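Long-range contact in Exo-arabinanase (Penicillium chrysogenum, PDB 3A72), which probably trims arabinan from chain ends as an exo-acting glycosyl hydrolase, and binds arabinose units in a pocket at the centre of its fold: residues G78-E90 with K96-P108. Numbering follows the deposited sequence.
With AHR (alpha-L-arabinofuranose), chain B.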
ATOM      1  N   GLY A  78       3.925  19.424  -4.026  1.00  6.02           N
ATOM      2  CA  GLY A  78       2.654  18.734  -3.785  1.00  6.17           C
ATOM      3  C   GLY A  78       2.914  17.285  -3.400  1.00  5.11           C
ATOM      4  O   GLY A  78       3.669  16.580  -4.073  1.00  5.69           O
ATOM      5  N   LEU A  79       2.277  16.876  -2.295  1.00  5.27           N
ATOM      6  CA  LEU A  79       2.300  15.434  -1.910  1.00  4.94           C
ATOM      7  C   LEU A  79       1.187  14.779  -2.675  1.00  4.70           C
ATOM      8  O   LEU A  79       0.001  14.913  -2.336  1.00  5.35           O
ATOM      9  CB  LEU A  79       2.184  15.269  -0.407  1.00  5.39           C
ATOM     10  CG  LEU A  79       3.292  15.896   0.423  1.00  5.85           C
ATOM     11  CD1 LEU A  79       3.201  15.450   1.880  1.00  6.97           C
ATOM     12  CD2 LEU A  79       4.699  15.621  -0.169  1.00  7.17           C
ATOM     13  N   ARG A  80       1.552  14.167  -3.791  1.00  4.50           N
ATOM     14  CA  ARG A  80       0.648  13.895  -4.889  1.00  4.44           C
ATOM     15  C   ARG A  80       0.227  12.462  -5.068  1.00  4.54           C
ATOM     16  O   ARG A  80      -0.954  12.173  -5.294  1.00  5.27           O
ATOM     17  CB  ARG A  80       1.279  14.427  -6.202  1.00  5.17           C
ATOM     18  CG  ARG A  80       0.315  14.437  -7.388  1.00  5.12           C
ATOM     19  CD  ARG A  80       0.960  15.077  -8.656  1.00  5.10           C
ATOM     20  NE  ARG A  80       1.507  16.399  -8.340  1.00  5.57           N
ATOM     21  CZ  ARG A  80       0.840  17.516  -8.247  1.00  5.44           C
ATOM     22  NH1 ARG A  80      -0.456  17.567  -8.608  1.00  6.17           N
ATOM     23  NH2 ARG A  80       1.447  18.616  -7.834  1.00  5.80           N
ATOM     24  N   TYR A  81       1.207  11.545  -5.034  1.00  4.65           N
ATOM     25  CA  TYR A  81       0.975  10.141  -5.333  1.00  4.18           C
ATOM     26  C   TYR A  81       1.403   9.233  -4.145  1.00  4.28           C
ATOM     27  O   TYR A  81       2.401   9.488  -3.469  1.00  4.67           O
ATOM     28  CB  TYR A  81       1.744   9.656  -6.534  1.00  4.45           C
ATOM     29  CG  TYR A  81       1.244  10.073  -7.907  1.00  4.66           C
ATOM     30  CD1 TYR A  81       0.016  10.718  -8.116  1.00  5.05           C
ATOM     31  CD2 TYR A  81       2.036   9.789  -9.033  1.00  4.77           C
ATOM     32  CE1 TYR A  81      -0.392  11.072  -9.410  1.00  4.95           C
ATOM     33  CE2 TYR A  81       1.645  10.135 -10.287  1.00  4.83           C
ATOM     34  CZ  TYR A  81       0.417  10.787 -10.472  1.00  5.06           C
ATOM     35  OH  TYR A  81      -0.025  11.131 -11.751  1.00  5.98           O
ATOM     36  N   GLN A  82       0.636   8.164  -3.991  1.00  4.01           N
ATOM     37  CA  GLN A  82       1.099   6.954  -3.315  1.00  4.17           C
ATOM     38  C   GLN A  82       1.515   7.167  -1.853  1.00  4.05           C
ATOM     39  O   GLN A  82       2.594   6.822  -1.433  1.00  5.00           O
ATOM     40  CB  GLN A  82       2.238   6.326  -4.127  1.00  4.38           C
ATOM     41  CG  GLN A  82       1.758   5.932  -5.518  1.00  4.27           C
ATOM     42  CD  GLN A  82       2.704   6.229  -6.657  1.00  3.94           C
ATOM     43  OE1 GLN A  82       3.931   6.347  -6.459  1.00  4.50           O
ATOM     44  NE2 GLN A  82       2.164   6.305  -7.855  1.00  4.55           N
ATOM     45  N   PRO A  83       0.566   7.679  -1.039  1.00  4.06           N
ATOM     46  CA  PRO A  83       0.836   7.784   0.396  1.00  4.46           C
ATOM     47  C   PRO A  83       0.915   6.406   1.019  1.00  4.63           C
ATOM     48  O   PRO A  83       0.499   5.374   0.465  1.00  6.56           O
ATOM     49  CB  PRO A  83      -0.397   8.534   0.924  1.00  4.83           C
ATOM     50  CG  PRO A  83      -1.505   8.097  -0.003  1.00  5.58           C
ATOM     51  CD  PRO A  83      -0.811   8.032  -1.362  1.00  5.14           C
ATOM     52  N   PHE A  84       1.415   6.366   2.247  1.00  4.26           N
ATOM     53  CA  PHE A  84       1.454   5.155   3.076  1.00  4.40           C
ATOM     54  C   PHE A  84       1.568   5.587   4.513  1.00  4.27           C
ATOM     55  O   PHE A  84       2.508   6.308   4.872  1.00  5.61           O
ATOM     56  CB  PHE A  84       2.651   4.228   2.716  1.00  4.69           C
ATOM     57  CG  PHE A  84       2.497   2.899   3.391  1.00  4.10           C
ATOM     58  CD1 PHE A  84       1.656   1.962   2.867  1.00  4.77           C
ATOM     59  CD2 PHE A  84       3.116   2.598   4.588  1.00  4.57           C
ATOM     60  CE1 PHE A  84       1.399   0.766   3.462  1.00  5.26           C
ATOM     61  CE2 PHE A  84       2.889   1.392   5.213  1.00  5.03           C
ATOM     62  CZ  PHE A  84       2.042   0.465   4.665  1.00  4.81           C
ATOM     63  N   LEU A  85       0.642   5.159   5.376  1.00  4.41           N
ATOM     64  CA  LEU A  85       0.646   5.414   6.806  1.00  4.63           C
ATOM     65  C   LEU A  85       1.245   4.246   7.566  1.00  4.51           C
ATOM     66  O   LEU A  85       0.922   3.091   7.262  1.00  5.24           O
ATOM     67  CB  LEU A  85      -0.751   5.700   7.319  1.00  4.62           C
ATOM     68  CG  LEU A  85      -1.324   7.050   6.938  1.00  5.13           C
ATOM     69  CD1 LEU A  85      -2.831   7.040   7.181  1.00  6.46           C
ATOM     70  CD2 LEU A  85      -0.672   8.153   7.770  1.00  7.20           C
ATOM     71  N   TYR A  86       2.055   4.537   8.598  1.00  4.63           N
ATOM     72  CA  TYR A  86       2.641   3.444   9.380  1.00  4.77           C
ATOM     73  C   TYR A  86       2.918   3.888  10.824  1.00  4.80           C
ATOM     74  O   TYR A  86       3.724   4.799  11.049  1.00  5.65           O
ATOM     75  CB  TYR A  86       3.961   2.995   8.775  1.00  4.81           C
ATOM     76  CG  TYR A  86       4.516   1.734   9.362  1.00  4.61           C
ATOM     77  CD1 TYR A  86       3.759   0.567   9.454  1.00  5.72           C
ATOM     78  CD2 TYR A  86       5.819   1.665   9.845  1.00  5.73           C
ATOM     79  CE1 TYR A  86       4.257  -0.593   9.995  1.00  5.53           C
ATOM     80  CE2 TYR A  86       6.355   0.483  10.378  1.00  5.99           C
ATOM     81  CZ  TYR A  86       5.572  -0.618  10.441  1.00  5.37           C
ATOM     82  OH  TYR A  86       6.134  -1.794  10.963  1.00  6.26           O
ATOM     83  N   SER A  87       2.244   3.268  11.760  1.00  5.17           N
ATOM     84  CA  SER A  87       2.488   3.479  13.203  1.00  5.59           C
ATOM     85  C   SER A  87       3.650   2.592  13.594  1.00  5.61           C
ATOM     86  O   SER A  87       3.569   1.361  13.476  1.00  6.57           O
ATOM     87  CB  SER A  87       1.224   3.159  13.982  1.00  6.72           C
ATOM     88  OG  SER A  87       1.424   3.319  15.367  1.00  8.65           O
ATOM     89  N   LEU A  88       4.781   3.171  14.036  1.00  5.76           N
ATOM     90  CA  LEU A  88       5.932   2.349  14.381  1.00  5.62           C
ATOM     91  C   LEU A  88       5.579   1.379  15.492  1.00  6.25           C
ATOM     92  O   LEU A  88       5.159   1.802  16.564  1.00  6.77           O
ATOM     93  CB  LEU A  88       7.113   3.208  14.885  1.00  6.74           C
ATOM     94  CG  LEU A  88       7.919   3.959  13.807  1.00  6.65           C
ATOM     95  CD1 LEU A  88       9.063   4.636  14.498  1.00  7.83           C
ATOM     96  CD2 LEU A  88       8.436   3.002  12.739  1.00  7.41           C
ATOM     97  N   PRO A  89       5.821   0.064  15.273  1.00  6.46           N
ATOM     98  CA  PRO A  89       5.576  -0.886  16.336  1.00  7.24           C
ATOM     99  C   PRO A  89       6.658  -1.041  17.343  1.00  7.51           C
ATOM    100  O   PRO A  89       6.499  -1.756  18.349  1.00  9.32           O
ATOM    101  CB  PRO A  89       5.369  -2.222  15.561  1.00  8.59           C
ATOM    102  CG  PRO A  89       5.935  -2.038  14.245  1.00 20.09           C
ATOM    103  CD  PRO A  89       6.072  -0.576  13.983  1.00  8.16           C
ATOM    104  N   GLU A  90       7.774  -0.359  17.120  1.00  7.82           N
ATOM    105  CA  GLU A  90       8.937  -0.331  18.000  1.00  8.20           C
ATOM    106  C   GLU A  90       9.699   0.946  17.734  1.00  7.64           C
ATOM    107  O   GLU A  90       9.563   1.533  16.653  1.00  8.36           O
ATOM    108  CB  GLU A  90       9.811  -1.564  17.800  1.00  8.99           C
ATOM    109  CG  GLU A  90      10.453  -1.647  16.454  1.00 10.79           C
ATOM    110  CD  GLU A  90      11.277  -2.849  16.255  1.00 14.60           C
ATOM    111  OE1 GLU A  90      12.370  -2.922  16.872  1.00 18.17           O
ATOM    112  OE2 GLU A  90      10.868  -3.724  15.476  1.00 24.65           O
ATOM    113  N   LYS A  96      10.179   7.177  18.985  1.00  7.76           N
ATOM    114  CA  LYS A  96       9.537   6.190  19.835  1.00  8.07           C
ATOM    115  C   LYS A  96       8.581   5.302  19.085  1.00  7.56           C
ATOM    116  O   LYS A  96       7.971   5.699  18.088  1.00  7.84           O
ATOM    117  CB  LYS A  96       8.690   6.961  20.938  1.00 11.34           C
ATOM    118  CG  LYS A  96       9.481   7.352  22.132  1.00 18.96           C
ATOM    119  CD  LYS A  96       8.617   8.106  23.149  1.00 20.01           C
ATOM    120  CE  LYS A  96       7.375   7.306  23.488  1.00 20.11           C
ATOM    121  NZ  LYS A  96       6.810   7.921  24.764  1.00 20.06           N
ATOM    122  N   LYS A  97       8.344   4.086  19.633  1.00  7.95           N
ATOM    123  CA  LYS A  97       7.166   3.301  19.309  1.00  7.76           C
ATOM    124  C   LYS A  97       5.947   4.197  19.304  1.00  7.29           C
ATOM    125  O   LYS A  97       5.792   5.024  20.226  1.00  7.96           O
ATOM    126  CB  LYS A  97       7.009   2.222  20.347  1.00  8.83           C
ATOM    127  CG  LYS A  97       5.827   1.291  20.174  1.00 10.16           C
ATOM    128  CD  LYS A  97       5.781   0.195  21.185  1.00 16.18           C
ATOM    129  CE  LYS A  97       5.450   0.552  22.619  1.00 30.72           C
ATOM    130  NZ  LYS A  97       4.841  -0.588  23.464  1.00 36.18           N
ATOM    131  N   GLY A  98       5.105   4.037  18.305  1.00  7.10           N
ATOM    132  CA  GLY A  98       3.903   4.842  18.218  1.00  7.57           C
ATOM    133  C   GLY A  98       4.059   6.123  17.473  1.00  6.87           C
ATOM    134  O   GLY A  98       3.052   6.812  17.183  1.00  7.25           O
ATOM    135  N   THR A  99       5.293   6.524  17.116  1.00  7.04           N
ATOM    136  CA  THR A  99       5.444   7.564  16.121  1.00  5.99           C
ATOM    137  C   THR A  99       4.640   7.166  14.889  1.00  5.76           C
ATOM    138  O   THR A  99       4.734   6.036  14.429  1.00  6.72           O
ATOM    139  CB  THR A  99       6.918   7.714  15.729  1.00  6.48           C
ATOM    140  OG1 THR A  99       7.702   8.129  16.868  1.00  7.51           O
ATOM    141  CG2 THR A  99       7.098   8.752  14.639  1.00  8.71           C
ATOM    142  N   LEU A 100       3.871   8.071  14.319  1.00  5.92           N
ATOM    143  CA  LEU A 100       3.078   7.829  13.149  1.00  5.20           C
ATOM    144  C   LEU A 100       3.792   8.402  11.939  1.00  5.32           C
ATOM    145  O   LEU A 100       4.092   9.601  11.920  1.00  6.40           O
ATOM    146  CB  LEU A 100       1.694   8.424  13.297  1.00  5.78           C
ATOM    147  CG  LEU A 100       0.779   8.245  12.069  1.00  6.10           C
ATOM    148  CD1 LEU A 100       0.423   6.789  11.794  1.00  6.71           C
ATOM    149  CD2 LEU A 100      -0.480   9.088  12.275  1.00  7.14           C
ATOM    150  N   LEU A 101       4.077   7.575  10.959  1.00  5.04           N
ATOM    151  CA  LEU A 101       4.787   7.971   9.766  1.00  5.00           C
ATOM    152  C   LEU A 101       3.843   8.036   8.564  1.00  4.67           C
ATOM    153  O   LEU A 101       2.895   7.259   8.446  1.00  5.05           O
ATOM    154  CB  LEU A 101       5.917   7.007   9.449  1.00  5.70           C
ATOM    155  CG  LEU A 101       6.926   6.814  10.574  1.00  5.96           C
ATOM    156  CD1 LEU A 101       7.950   5.754  10.210  1.00  6.79           C
ATOM    157  CD2 LEU A 101       7.613   8.149  10.894  1.00  6.76           C
ATOM    158  N   LEU A 102       4.166   8.944   7.665  1.00  4.82           N
ATOM    159  CA  LEU A 102       3.586   8.961   6.325  1.00  5.12           C
ATOM    160  C   LEU A 102       4.748   9.007   5.344  1.00  4.92           C
ATOM    161  O   LEU A 102       5.594   9.934   5.430  1.00  5.98           O
ATOM    162  CB  LEU A 102       2.610  10.110   6.074  1.00  5.96           C
ATOM    163  CG  LEU A 102       2.026  10.118   4.657  1.00  6.37           C
ATOM    164  CD1 LEU A 102       0.595  10.551   4.617  1.00  8.67           C
ATOM    165  CD2 LEU A 102       2.835  10.989   3.701  1.00  7.85           C
ATOM    166  N   ALA A 103       4.794   8.063   4.416  1.00  5.00           N
ATOM    167  CA  ALA A 103       5.642   8.167   3.244  1.00  4.81           C
ATOM    168  C   ALA A 103       4.757   8.480   2.050  1.00  5.10           C
ATOM    169  O   ALA A 103       3.609   8.041   1.980  1.00  7.36           O
ATOM    170  CB  ALA A 103       6.426   6.910   3.001  1.00  5.57           C
ATOM    171  N   GLY A 104       5.268   9.197   1.056  1.00  4.70           N
ATOM    172  CA  GLY A 104       4.514   9.451  -0.136  1.00  4.52           C
ATOM    173  C   GLY A 104       5.321  10.256  -1.113  1.00  4.75           C
ATOM    174  O   GLY A 104       6.435  10.708  -0.754  1.00  5.47           O
ATOM    175  N   SER A 105       4.824  10.454  -2.332  1.00  4.34           N
ATOM    176  CA  SER A 105       5.639  11.026  -3.374  1.00  4.59           C
ATOM    177  C   SER A 105       5.278  12.479  -3.645  1.00  4.60           C
ATOM    178  O   SER A 105       4.145  12.826  -4.014  1.00  5.20           O
ATOM    179  CB  SER A 105       5.523  10.183  -4.633  1.00  4.82           C
ATOM    180  OG  SER A 105       6.512  10.603  -5.557  1.00  5.10           O
ATOM    181  N   SER A 106       6.292  13.337  -3.499  1.00  4.84           N
ATOM    182  CA  SER A 106       6.278  14.750  -3.832  1.00  4.71           C
ATOM    183  C   SER A 106       6.623  14.894  -5.290  1.00  4.71           C
ATOM    184  O   SER A 106       7.682  14.443  -5.740  1.00  5.05           O
ATOM    185  CB  SER A 106       7.345  15.442  -2.965  1.00  4.87           C
ATOM    186  OG  SER A 106       7.602  16.764  -3.431  1.00  5.41           O
ATOM    187  N   ILE A 107       5.696  15.517  -6.037  1.00  4.80           N
ATOM    188  CA  ILE A 107       5.716  15.506  -7.503  1.00  4.71           C
ATOM    189  C   ILE A 107       5.187  16.872  -7.935  1.00  4.94           C
ATOM    190  O   ILE A 107       4.077  17.243  -7.518  1.00  5.37           O
ATOM    191  CB  ILE A 107       4.823  14.397  -8.087  1.00  4.66           C
ATOM    192  CG1 ILE A 107       5.283  13.012  -7.631  1.00  4.82           C
ATOM    193  CG2 ILE A 107       4.736  14.490  -9.619  1.00  4.92           C
ATOM    194  CD1 ILE A 107       4.301  11.934  -7.969  1.00  5.25           C
ATOM    195  N   PRO A 108       5.879  17.622  -8.789  1.00  5.00           N
ATOM    196  CA  PRO A 108       5.306  18.878  -9.294  1.00  5.32           C
ATOM    197  C   PRO A 108       4.106  18.595 -10.184  1.00  4.92           C
ATOM    198  O   PRO A 108       3.933  17.507 -10.719  1.00  5.37           O
ATOM    199  CB  PRO A 108       6.448  19.466 -10.136  1.00  6.47           C
ATOM    200  CG  PRO A 108       7.694  18.782  -9.720  1.00  7.88           C
ATOM    201  CD  PRO A 108       7.205  17.392  -9.378  1.00  5.99           C
TER
HETATM  202  O5  AHR B   2      -0.750   6.326  -8.047  1.00  4.82           O
HETATM  203  C5  AHR B   2      -1.030   7.183  -9.192  1.00  4.71           C
HETATM  204  C4  AHR B   2      -0.793   6.385 -10.457  1.00  4.80           C
HETATM  205  O4  AHR B   2       0.637   6.058 -10.528  1.00  5.02           O
HETATM  206  C3  AHR B   2      -0.986   7.233 -11.707  1.00  4.85           C
HETATM  207  O3  AHR B   2      -2.367   7.266 -12.121  1.00  5.80           O
HETATM  208  C2  AHR B   2      -0.159   6.425 -12.728  1.00  4.90           C
HETATM  209  O2  AHR B   2       0.309   7.238 -13.829  1.00  6.30           O
HETATM  210  C1  AHR B   2       1.026   5.920 -11.892  1.00  4.50           C
HETATM  211  O   HOH W   1       5.817   8.468  -7.224  1.00  5.35           O
HETATM  212  O   HOH W   2       0.708   5.550  16.528  1.00 11.16           O
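The carbonyl O of Ile107 is gripped twice by Arg80: NE lies 2.8 Å and NH2 3.0 Å from Ile107 O, which sits in the guanidinium plane. With CG anti to the backbone N (chi1 -169°) and a bend at chi3, Arg80 reaches across Ile107 and brings the side of its guanidinium group to that oxygen, while a salt bridge from NH2 to Glu46 probably helps hold its rotation. Arg80 N and, weakly, Tyr81 N share Ser105 O, which makes a classic beta bulge. Beyond it, 82-87 and 100-106 run antiparallel as the first two strands of a four-stranded sheet, one of six such blades in this sialidase-like beta-propeller. 82-87 is the innermost strand, and Tyr81 and Gln82 lie at the sugar. The Tyr81 ring offers one flat face to arabinofuranose, whose C5 stands 3.7 Å above the ring plane, over its centre, while Ile107 CD1 packs obliquely against the ring. Gln82, an amide able to donate and accept at once, sends NE2 to sugar O5 (2.9 Å, N-H...O angle 170°), and its OE1 takes a proton from a water that in turn accepts from Ser105 OG. Gly104, fully extended and without a side chain, brings its CA to 4.1 Å from Pro83 CA. Toward the outer end, branched Leu88 and Leu101 pack methyl to methyl (CD2 to CD1, 3.8 Å), and Gly98 fits the type II turn of 96-99 with a positive phi of 90°.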